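Local coordinates for protein TetR family Transcriptional regulator (Streptococcus agalactiae 2603V/R, PDB 3KKC) that probably binds DNA as a helix-turn-helix transcriptional regulator of the TetR family, at residues A[24-29]-A[92-97]; A[86-91]-A[153-158]; A[115-120]-A[146-151]. All coordinates share one frame; numbering follows the deposited sequence.

Contact 1: residues A[24-29]-A[92-97]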
loop_
_atom_site.group_PDB
_atom_site.type_symbol
_atom_site.label_atom_id
_atom_site.label_comp_id
_atom_site.label_asym_id
_atom_site.label_seq_id
_atom_site.Cartn_x
_atom_site.Cartn_y
_atom_site.Cartn_z
ATOM N N LEU A 24 1.146 -13.077 -20.039
ATOM C CA LEU A 24 -0.076 -12.287 -19.919
ATOM C C LEU A 24 -0.085 -11.482 -18.628
ATOM O O LEU A 24 -0.823 -10.503 -18.489
ATOM C CB LEU A 24 -1.305 -13.197 -19.945
ATOM C CG LEU A 24 -1.798 -13.643 -21.315
ATOM C CD1 LEU A 24 -2.774 -14.813 -21.180
ATOM C CD2 LEU A 24 -2.410 -12.454 -22.056
ATOM N N LEU A 25 0.717 -11.929 -17.673
ATOM C CA LEU A 25 0.844 -11.265 -16.396
ATOM C C LEU A 25 1.869 -10.141 -16.503
ATOM O O LEU A 25 2.178 -9.480 -15.521
ATOM C CB LEU A 25 1.294 -12.276 -15.354
ATOM C CG LEU A 25 0.401 -12.737 -14.214
ATOM C CD1 LEU A 25 -1.067 -12.655 -14.573
ATOM C CD2 LEU A 25 0.808 -14.153 -13.833
ATOM N N GLN A 26 2.406 -9.938 -17.700
ATOM C CA GLN A 26 3.342 -8.845 -17.936
ATOM C C GLN A 26 2.546 -7.610 -18.350
ATOM O O GLN A 26 2.963 -6.477 -18.111
ATOM C CB GLN A 26 4.380 -9.230 -19.009
ATOM C CG GLN A 26 5.833 -8.899 -18.618
ATOM C CD GLN A 26 6.876 -9.711 -19.381
ATOM O OE1 GLN A 26 6.698 -10.020 -20.563
ATOM N NE2 GLN A 26 7.975 -10.055 -18.702
ATOM N N GLU A 27 1.380 -7.851 -18.948
ATOM C CA GLU A 27 0.522 -6.794 -19.466
ATOM C C GLU A 27 -0.748 -6.584 -18.649
ATOM O O GLU A 27 -1.389 -5.549 -18.783
ATOM C CB GLU A 27 0.093 -7.123 -20.895
ATOM C CG GLU A 27 1.176 -7.717 -21.772
ATOM C CD GLU A 27 2.169 -6.677 -22.244
ATOM O OE1 GLU A 27 2.536 -5.789 -21.440
ATOM O OE2 GLU A 27 2.585 -6.754 -23.421
ATOM N N ASN A 28 -1.137 -7.564 -17.835
ATOM C CA ASN A 28 -2.429 -7.492 -17.154
ATOM C C ASN A 28 -2.414 -7.861 -15.671
ATOM O O ASN A 28 -1.527 -8.580 -15.206
ATOM C CB ASN A 28 -3.472 -8.362 -17.865
ATOM C CG ASN A 28 -3.414 -8.237 -19.376
ATOM O OD1 ASN A 28 -4.256 -7.585 -19.992
ATOM N ND2 ASN A 28 -2.422 -8.880 -19.982
ATOM N N ASP A 29 -3.415 -7.363 -14.942
ATOM C CA ASP A 29 -3.672 -7.783 -13.571
ATOM C C ASP A 29 -4.118 -9.244 -13.554
ATOM O O ASP A 29 -4.708 -9.725 -14.525
ATOM C CB ASP A 29 -4.766 -6.914 -12.945
ATOM C CG ASP A 29 -4.286 -5.503 -12.609
ATOM O OD1 ASP A 29 -5.142 -4.615 -12.389
ATOM O OD2 ASP A 29 -3.057 -5.277 -12.560
ATOM N N GLU A 92 14.253 -6.579 -11.216
ATOM C CA GLU A 92 14.617 -5.541 -12.188
ATOM C C GLU A 92 14.478 -5.978 -13.655
ATOM O O GLU A 92 14.337 -5.126 -14.549
ATOM C CB GLU A 92 16.006 -4.926 -11.900
ATOM C CG GLU A 92 17.201 -5.814 -12.247
ATOM C CD GLU A 92 18.533 -5.057 -12.312
ATOM O OE1 GLU A 92 18.526 -3.825 -12.534
ATOM O OE2 GLU A 92 19.592 -5.708 -12.152
ATOM N N GLN A 93 14.506 -7.296 -13.890
ATOM C CA GLN A 93 14.260 -7.863 -15.220
ATOM C C GLN A 93 12.822 -8.349 -15.327
ATOM O O GLN A 93 12.362 -8.722 -16.419
ATOM C CB GLN A 93 15.180 -9.063 -15.520
ATOM C CG GLN A 93 16.371 -9.249 -14.615
ATOM C CD GLN A 93 17.509 -8.333 -14.994
ATOM O OE1 GLN A 93 17.456 -7.662 -16.032
ATOM N NE2 GLN A 93 18.550 -8.290 -14.155
ATOM N N ASN A 94 12.125 -8.366 -14.193
ATOM C CA ASN A 94 10.758 -8.841 -14.151
ATOM C C ASN A 94 10.754 -10.327 -14.516
ATOM O O ASN A 94 9.937 -10.800 -15.325
ATOM C CB ASN A 94 9.888 -8.030 -15.109
ATOM C CG ASN A 94 8.398 -8.095 -14.753
ATOM O OD1 ASN A 94 8.014 -8.539 -13.661
ATOM N ND2 ASN A 94 7.555 -7.648 -15.683
ATOM N N GLN A 95 11.711 -11.050 -13.934
ATOM C CA GLN A 95 11.781 -12.498 -14.083
ATOM C C GLN A 95 10.436 -13.148 -13.765
ATOM O O GLN A 95 10.040 -13.254 -12.586
ATOM C CB GLN A 95 12.856 -13.081 -13.180
ATOM C CG GLN A 95 14.178 -12.348 -13.277
ATOM C CD GLN A 95 15.289 -13.221 -13.834
ATOM O OE1 GLN A 95 15.018 -14.254 -14.450
ATOM N NE2 GLN A 95 16.544 -12.811 -13.620
ATOM N N ASP A 96 9.789 -13.603 -14.845
ATOM C CA ASP A 96 8.457 -14.210 -14.864
ATOM C C ASP A 96 7.375 -13.279 -14.324
ATOM O O ASP A 96 6.501 -13.724 -13.598
ATOM C CB ASP A 96 8.404 -15.558 -14.122
ATOM C CG ASP A 96 9.672 -16.399 -14.302
ATOM O OD1 ASP A 96 9.722 -17.303 -15.179
ATOM O OD2 ASP A 96 10.617 -16.172 -13.524
ATOM N N SER A 97 7.442 -11.999 -14.678
ATOM C CA SER A 97 6.405 -11.036 -14.334
ATOM C C SER A 97 6.300 -10.800 -12.815
ATOM O O SER A 97 5.239 -10.368 -12.299
ATOM C CB SER A 97 5.057 -11.505 -14.883
ATOM O OG SER A 97 5.180 -11.924 -16.234
#
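Leu25 meets Ser97 through its backbone and the root of its side chain. Leu25 O lies 3.6 Å from Ser97 CB, and the two CB atoms are 3.9 Å apart. The rest of the Leu25 side chain is buried against Leu63 and Ile33. Gln26 is next and makes the broader contact. The backbones come close here, with Gln26 CA 5.2 Å from Ser97 CA. The Gln26 chain runs on extended beyond CG and slides past Asn94 in the opposite direction. Gln26 CG touches Asn94 ND2 at 3.6 Å. The two amide planes are turned 47° apart and do not bond to each other. Asn94 ND2 makes no hydrogen bond to 24-29; it is hydrogen-bonded to Thr100 OG1. Ser97 OG likewise turns to Ile22 O, although it is 3.7 Å from Gln26 N. Farther along, Asn28 folds back within its own segment. Asn28 ND2 gives Leu24 O a nearly straight bond of 2.7 Å, in the carbonyl plane and on a lone pair. Asn94, with positive phi, is the C-prime residue of a Schellman motif that ends helix 80-93. The contact thus joins the turn after helix 4-24, ahead of the predicted helix-turn-helix, to the turn between helices 80-93 and 98-103, with helix 57-71 alongside at Leu25 and Asp96.

Contact 2: residues A[86-91]-A[153-158]. With NI (nickel (II) ion), chain E.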
loop_
_atom_site.group_PDB
_atom_site.type_symbol
_atom_site.label_atom_id
_atom_site.label_comp_id
_atom_site.label_asym_id
_atom_site.label_seq_id
_atom_site.Cartn_x
_atom_site.Cartn_y
_atom_site.Cartn_z
ATOM N N HIS A 86 20.304 -10.900 -5.185
ATOM C CA HIS A 86 19.717 -11.871 -6.122
ATOM C C HIS A 86 18.199 -11.677 -6.213
ATOM O O HIS A 86 17.618 -11.722 -7.302
ATOM C CB HIS A 86 20.059 -13.298 -5.692
ATOM C CG HIS A 86 19.278 -14.368 -6.406
ATOM N ND1 HIS A 86 18.351 -15.169 -5.764
ATOM C CD2 HIS A 86 19.300 -14.786 -7.694
ATOM C CE1 HIS A 86 17.835 -16.026 -6.626
ATOM N NE2 HIS A 86 18.389 -15.808 -7.805
ATOM N N ILE A 87 17.569 -11.461 -5.058
ATOM C CA ILE A 87 16.148 -11.169 -5.025
ATOM C C ILE A 87 15.853 -9.930 -5.861
ATOM O O ILE A 87 15.054 -9.977 -6.790
ATOM C CB ILE A 87 15.647 -10.965 -3.589
ATOM C CG1 ILE A 87 16.045 -12.168 -2.733
ATOM C CG2 ILE A 87 14.158 -10.763 -3.579
ATOM C CD1 ILE A 87 15.294 -12.281 -1.461
ATOM N N LEU A 88 16.514 -8.825 -5.542
ATOM C CA LEU A 88 16.346 -7.603 -6.311
ATOM C C LEU A 88 16.681 -7.823 -7.790
ATOM O O LEU A 88 16.109 -7.167 -8.657
ATOM C CB LEU A 88 17.203 -6.468 -5.732
ATOM C CG LEU A 88 16.656 -5.565 -4.623
ATOM C CD1 LEU A 88 15.359 -6.097 -3.999
ATOM C CD2 LEU A 88 17.729 -5.324 -3.542
ATOM N N LYS A 89 17.615 -8.734 -8.081
ATOM C CA LYS A 89 18.029 -8.968 -9.466
ATOM C C LYS A 89 16.818 -9.413 -10.280
ATOM O O LYS A 89 16.562 -8.900 -11.367
ATOM C CB LYS A 89 19.138 -10.012 -9.536
ATOM C CG LYS A 89 19.921 -10.013 -10.849
ATOM C CD LYS A 89 21.312 -10.678 -10.700
ATOM C CE LYS A 89 21.213 -12.181 -10.425
ATOM N NZ LYS A 89 22.454 -12.804 -9.840
ATOM N N HIS A 90 16.058 -10.356 -9.728
ATOM C CA HIS A 90 14.852 -10.854 -10.377
ATOM C C HIS A 90 13.796 -9.802 -10.621
ATOM O O HIS A 90 13.098 -9.833 -11.628
ATOM C CB HIS A 90 14.261 -12.004 -9.585
ATOM C CG HIS A 90 14.934 -13.303 -9.862
ATOM N ND1 HIS A 90 14.292 -14.358 -10.473
ATOM C CD2 HIS A 90 16.210 -13.701 -9.660
ATOM C CE1 HIS A 90 15.135 -15.363 -10.606
ATOM N NE2 HIS A 90 16.308 -14.987 -10.132
ATOM N N PHE A 91 13.675 -8.857 -9.707
ATOM C CA PHE A 91 12.651 -7.851 -9.872
ATOM C C PHE A 91 12.977 -6.907 -11.031
ATOM O O PHE A 91 12.076 -6.526 -11.787
ATOM C CB PHE A 91 12.323 -7.138 -8.538
ATOM C CG PHE A 91 11.367 -7.928 -7.649
ATOM C CD1 PHE A 91 9.991 -7.825 -7.815
ATOM C CD2 PHE A 91 11.847 -8.789 -6.668
ATOM C CE1 PHE A 91 9.103 -8.562 -7.017
ATOM C CE2 PHE A 91 10.971 -9.517 -5.851
ATOM C CZ PHE A 91 9.591 -9.409 -6.035
ATOM N N LYS A 153 8.893 -1.358 -4.460
ATOM C CA LYS A 153 7.863 -0.864 -5.387
ATOM C C LYS A 153 8.272 0.447 -6.031
ATOM O O LYS A 153 8.092 0.646 -7.224
ATOM C CB LYS A 153 6.499 -0.665 -4.695
ATOM C CG LYS A 153 5.673 -1.923 -4.523
ATOM C CD LYS A 153 4.704 -1.765 -3.366
ATOM C CE LYS A 153 3.237 -1.770 -3.822
ATOM N NZ LYS A 153 2.483 -0.611 -3.252
ATOM N N TRP A 154 8.791 1.363 -5.225
ATOM C CA TRP A 154 9.108 2.695 -5.722
ATOM C C TRP A 154 10.182 2.587 -6.834
ATOM O O TRP A 154 10.089 3.223 -7.895
ATOM C CB TRP A 154 9.540 3.604 -4.548
ATOM C CG TRP A 154 10.285 4.807 -4.991
ATOM C CD1 TRP A 154 9.753 6.004 -5.368
ATOM C CD2 TRP A 154 11.719 4.928 -5.153
ATOM N NE1 TRP A 154 10.766 6.871 -5.750
ATOM C CE2 TRP A 154 11.978 6.235 -5.631
ATOM C CE3 TRP A 154 12.796 4.063 -4.943
ATOM C CZ2 TRP A 154 13.298 6.708 -5.900
ATOM C CZ3 TRP A 154 14.133 4.537 -5.220
ATOM C CH2 TRP A 154 14.352 5.845 -5.691
ATOM N N TRP A 155 11.180 1.750 -6.571
ATOM C CA TRP A 155 12.303 1.528 -7.470
ATOM C C TRP A 155 11.815 0.947 -8.806
ATOM O O TRP A 155 12.260 1.358 -9.878
ATOM C CB TRP A 155 13.291 0.586 -6.773
ATOM C CG TRP A 155 14.509 0.171 -7.561
ATOM C CD1 TRP A 155 15.437 0.989 -8.142
ATOM C CD2 TRP A 155 14.951 -1.174 -7.807
ATOM N NE1 TRP A 155 16.407 0.239 -8.746
ATOM C CE2 TRP A 155 16.136 -1.090 -8.554
ATOM C CE3 TRP A 155 14.451 -2.440 -7.469
ATOM C CZ2 TRP A 155 16.839 -2.226 -8.970
ATOM C CZ3 TRP A 155 15.149 -3.563 -7.879
ATOM C CH2 TRP A 155 16.330 -3.448 -8.622
ATOM N N LEU A 156 10.876 0.013 -8.732
ATOM C CA LEU A 156 10.315 -0.604 -9.928
ATOM C C LEU A 156 9.481 0.371 -10.789
ATOM O O LEU A 156 9.378 0.190 -12.010
ATOM C CB LEU A 156 9.510 -1.865 -9.551
ATOM C CG LEU A 156 10.337 -3.016 -8.946
ATOM C CD1 LEU A 156 9.475 -4.088 -8.315
ATOM C CD2 LEU A 156 11.259 -3.666 -9.980
ATOM N N HIS A 157 8.885 1.393 -10.169
ATOM C CA HIS A 157 8.136 2.404 -10.927
ATOM C C HIS A 157 9.103 3.375 -11.569
ATOM O O HIS A 157 8.715 4.192 -12.400
ATOM C CB HIS A 157 7.213 3.238 -10.036
ATOM C CG HIS A 157 6.000 2.515 -9.545
ATOM N ND1 HIS A 157 5.884 2.052 -8.251
ATOM C CD2 HIS A 157 4.833 2.210 -10.162
ATOM C CE1 HIS A 157 4.705 1.476 -8.096
ATOM N NE2 HIS A 157 4.047 1.560 -9.241
ATOM N N GLN A 158 10.360 3.321 -11.144
ATOM C CA GLN A 158 11.362 4.258 -11.627
ATOM C C GLN A 158 11.804 3.910 -13.043
ATOM O O GLN A 158 12.116 2.752 -13.339
ATOM C CB GLN A 158 12.562 4.286 -10.685
ATOM C CG GLN A 158 12.274 4.899 -9.319
ATOM C CD GLN A 158 11.990 6.396 -9.391
ATOM O OE1 GLN A 158 10.851 6.827 -9.192
ATOM N NE2 GLN A 158 13.031 7.196 -9.680
HETATM NI NI NI E . 17.902 -16.418 -9.928
#
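Two helices of the TetR C-terminal region, 80-93 and 137-157, meet here through a buried seam of apolar side chains set against each other and against backbone carbonyls. Phe91 and Leu156 lie at its closest backbone approach, with CA atoms 7.6 Å apart. Leu156 CD2 rests on Phe91 O at 3.5 Å. Its other methyl, CD1, approaches Phe91 CD1 obliquely to the ring at 3.8 Å. One leucine fork therefore touches both the backbone and the ring of Phe91. Trp155 meets the preceding turn. Its CG is anti to the backbone N (chi1 177°), which sends the indole out toward helix 80-93. The six-membered end arrives edge first, with Leu88 O in the ring plane and 3.7 Å from Trp155 CH2. Leu88 CG adds an apolar touch to Trp155 CZ3 at 4.1 Å. At the other end of the indole, NE1 is hydrogen-bonded to Met162 O. Helix 80-93 also carries part of a nickel site on another side. His86 and His90, one helical turn apart, bind the metal through NE2, at 2.3 Å for His86 NE2. His70 is a further ligand, so the nickel links helix 57-71 to helix 80-93. Helix 98-103 borders the seam at Phe91 and Leu156, and helix 164-175 borders it at Leu88 and Trp155.

Contact 3: residues A[115-120]-A[146-151]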
loop_
_atom_site.group_PDB
_atom_site.type_symbol
_atom_site.label_atom_id
_atom_site.label_comp_id
_atom_site.label_asym_id
_atom_site.label_seq_id
_atom_site.Cartn_x
_atom_site.Cartn_y
_atom_site.Cartn_z
ATOM N N SER A 115 4.965 -12.671 3.421
ATOM C CA SER A 115 5.176 -13.761 4.359
ATOM C C SER A 115 6.523 -14.451 4.179
ATOM O O SER A 115 7.090 -14.975 5.133
ATOM C CB SER A 115 4.041 -14.778 4.272
ATOM O OG SER A 115 4.386 -15.974 4.947
ATOM N N GLU A 116 7.041 -14.461 2.959
ATOM C CA GLU A 116 8.363 -15.041 2.728
ATOM C C GLU A 116 9.446 -14.136 3.315
ATOM O O GLU A 116 10.346 -14.604 4.018
ATOM C CB GLU A 116 8.598 -15.317 1.239
ATOM C CG GLU A 116 7.635 -16.350 0.654
ATOM C CD GLU A 116 7.887 -17.766 1.168
ATOM O OE1 GLU A 116 9.079 -18.154 1.297
ATOM O OE2 GLU A 116 6.894 -18.493 1.427
ATOM N N LEU A 117 9.340 -12.838 3.030
ATOM C CA LEU A 117 10.149 -11.819 3.689
ATOM C C LEU A 117 10.193 -11.999 5.204
ATOM O O LEU A 117 11.247 -11.901 5.801
ATOM C CB LEU A 117 9.643 -10.427 3.333
ATOM C CG LEU A 117 9.804 -10.016 1.862
ATOM C CD1 LEU A 117 9.058 -8.708 1.571
ATOM C CD2 LEU A 117 11.278 -9.887 1.508
ATOM N N GLU A 118 9.065 -12.307 5.822
ATOM C CA GLU A 118 9.039 -12.523 7.264
ATOM C C GLU A 118 9.867 -13.714 7.711
ATOM O O GLU A 118 10.352 -13.748 8.837
ATOM C CB GLU A 118 7.612 -12.744 7.777
ATOM C CG GLU A 118 6.800 -11.507 7.995
ATOM C CD GLU A 118 5.548 -11.784 8.823
ATOM O OE1 GLU A 118 5.612 -12.653 9.729
ATOM O OE2 GLU A 118 4.503 -11.132 8.573
ATOM N N HIS A 119 9.999 -14.713 6.858
ATOM C CA HIS A 119 10.622 -15.966 7.269
ATOM C C HIS A 119 12.098 -16.013 6.887
ATOM O O HIS A 119 12.928 -16.606 7.591
ATOM C CB HIS A 119 9.873 -17.133 6.632
ATOM C CG HIS A 119 10.388 -18.482 7.026
ATOM N ND1 HIS A 119 10.090 -19.067 8.240
ATOM C CD2 HIS A 119 11.156 -19.375 6.356
ATOM C CE1 HIS A 119 10.659 -20.258 8.305
ATOM N NE2 HIS A 119 11.314 -20.468 7.175
ATOM N N ASP A 120 12.444 -15.377 5.778
ATOM C CA ASP A 120 13.779 -15.576 5.232
ATOM C C ASP A 120 14.574 -14.290 5.103
ATOM O O ASP A 120 15.794 -14.323 4.991
ATOM C CB ASP A 120 13.701 -16.337 3.900
ATOM C CG ASP A 120 13.250 -17.805 4.078
ATOM O OD1 ASP A 120 13.728 -18.493 5.014
ATOM O OD2 ASP A 120 12.416 -18.277 3.276
ATOM N N SER A 146 7.885 -3.408 5.901
ATOM C CA SER A 146 7.092 -2.528 5.066
ATOM C C SER A 146 7.945 -1.520 4.296
ATOM O O SER A 146 7.617 -1.162 3.160
ATOM C CB SER A 146 6.030 -1.804 5.892
ATOM O OG SER A 146 5.931 -0.462 5.455
ATOM N N SER A 147 9.030 -1.045 4.899
ATOM C CA SER A 147 9.883 -0.104 4.182
ATOM C C SER A 147 10.732 -0.838 3.117
ATOM O O SER A 147 11.165 -0.254 2.118
ATOM C CB SER A 147 10.788 0.644 5.148
ATOM O OG SER A 147 11.897 -0.173 5.482
ATOM N N PHE A 148 10.978 -2.124 3.333
ATOM C CA PHE A 148 11.641 -2.891 2.294
ATOM C C PHE A 148 10.713 -3.013 1.080
ATOM O O PHE A 148 11.096 -2.614 -0.029
ATOM C CB PHE A 148 12.107 -4.257 2.799
ATOM C CG PHE A 148 12.744 -5.104 1.735
ATOM C CD1 PHE A 148 14.080 -4.957 1.428
ATOM C CD2 PHE A 148 11.998 -6.045 1.039
ATOM C CE1 PHE A 148 14.659 -5.732 0.463
ATOM C CE2 PHE A 148 12.573 -6.822 0.079
ATOM C CZ PHE A 148 13.899 -6.666 -0.213
ATOM N N ILE A 149 9.498 -3.524 1.298
ATOM C CA ILE A 149 8.520 -3.661 0.217
ATOM C C ILE A 149 8.282 -2.347 -0.505
ATOM O O ILE A 149 8.257 -2.306 -1.738
ATOM C CB ILE A 149 7.161 -4.223 0.677
ATOM C CG1 ILE A 149 7.344 -5.545 1.419
ATOM C CG2 ILE A 149 6.288 -4.502 -0.520
ATOM C CD1 ILE A 149 6.069 -6.110 1.941
ATOM N N GLU A 150 8.136 -1.267 0.249
ATOM C CA GLU A 150 7.889 0.033 -0.366
ATOM C C GLU A 150 9.103 0.624 -1.092
ATOM O O GLU A 150 8.963 1.201 -2.169
ATOM C CB GLU A 150 7.314 1.024 0.647
ATOM C CG GLU A 150 5.983 1.621 0.216
ATOM C CD GLU A 150 4.868 0.591 0.172
ATOM O OE1 GLU A 150 4.716 -0.188 1.142
ATOM O OE2 GLU A 150 4.137 0.564 -0.837
ATOM N N THR A 151 10.300 0.491 -0.535
ATOM C CA THR A 151 11.463 0.941 -1.294
ATOM C C THR A 151 11.411 0.264 -2.661
ATOM O O THR A 151 11.476 0.930 -3.701
ATOM C CB THR A 151 12.798 0.627 -0.590
ATOM O OG1 THR A 151 12.954 1.495 0.532
ATOM C CG2 THR A 151 13.996 0.826 -1.546
#
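Leu117 carries the whole contact from helix 107-129, and its two methyls meet Phe148 and Ile149 of helix 137-157. This is helix-helix packing inside the all-helical TetR C-terminal region. Leu117 CD2 lies 3.6 Å from Phe148 CE2, oblique to the ring. Leu117 CD1 meets mainly Ile149, 3.6 Å from its CG1, and also comes within 4.0 Å of Phe148 CD2. The leucine crosses the phenylalanine at about a right angle. Phe148 CG stands anti to the backbone N (chi1 177°), which carries the ring toward helix 107-129; CD2 and CE2 are the ring atoms that meet the leucine. Ile149 does not start out pointing at the other helix, but its CG1 branch carries it there. The tight part ends with these three buried side chains. The backbones stay apart: the nearest CA atoms, those of Leu117 and Ile149, are 9.0 Å from each other.

The flanks are looser and more polar. His119 is exposed, and Glu116 and Glu118 are partly exposed. Glu118 forms a salt bridge with Lys141, and Glu150 forms one with Lys153. Elsewhere on helix 137-157, Ser146, Ser147, Glu150 and Thr151 pack on the second subunit. There Ser147 O accepts from both Thr151 N and Thr151 OG1, which reach it from opposite faces of its carbonyl plane. That second bond gives the buried threonine hydroxyl a partner inside its own helix. No hydrogen bond or salt bridge links the two segments directly, so their mutual hold rests on apolar contact through one leucine.

Overall arrangement
Contacts 2 and 3 are buried and mostly apolar, though contact 2 also carries two nickel ligands on helix 80-93. Contact 1 is only partly buried and sets polar side chains beside each other without a bond across. Contacts 1 and 2 share helix 80-93 and touch where Glu92 packs on Trp155 and where Gln95 N probably bonds to His90 O. Contacts 2 and 3 share helix 137-157 and touch through Leu88 and Phe148. Contacts 1 and 3 do not touch; their centres are about 20 Å apart, on opposite sides of the chain's centre. The segments of contacts 2 and 3 also reach the second subunit; those of contact 1 do not.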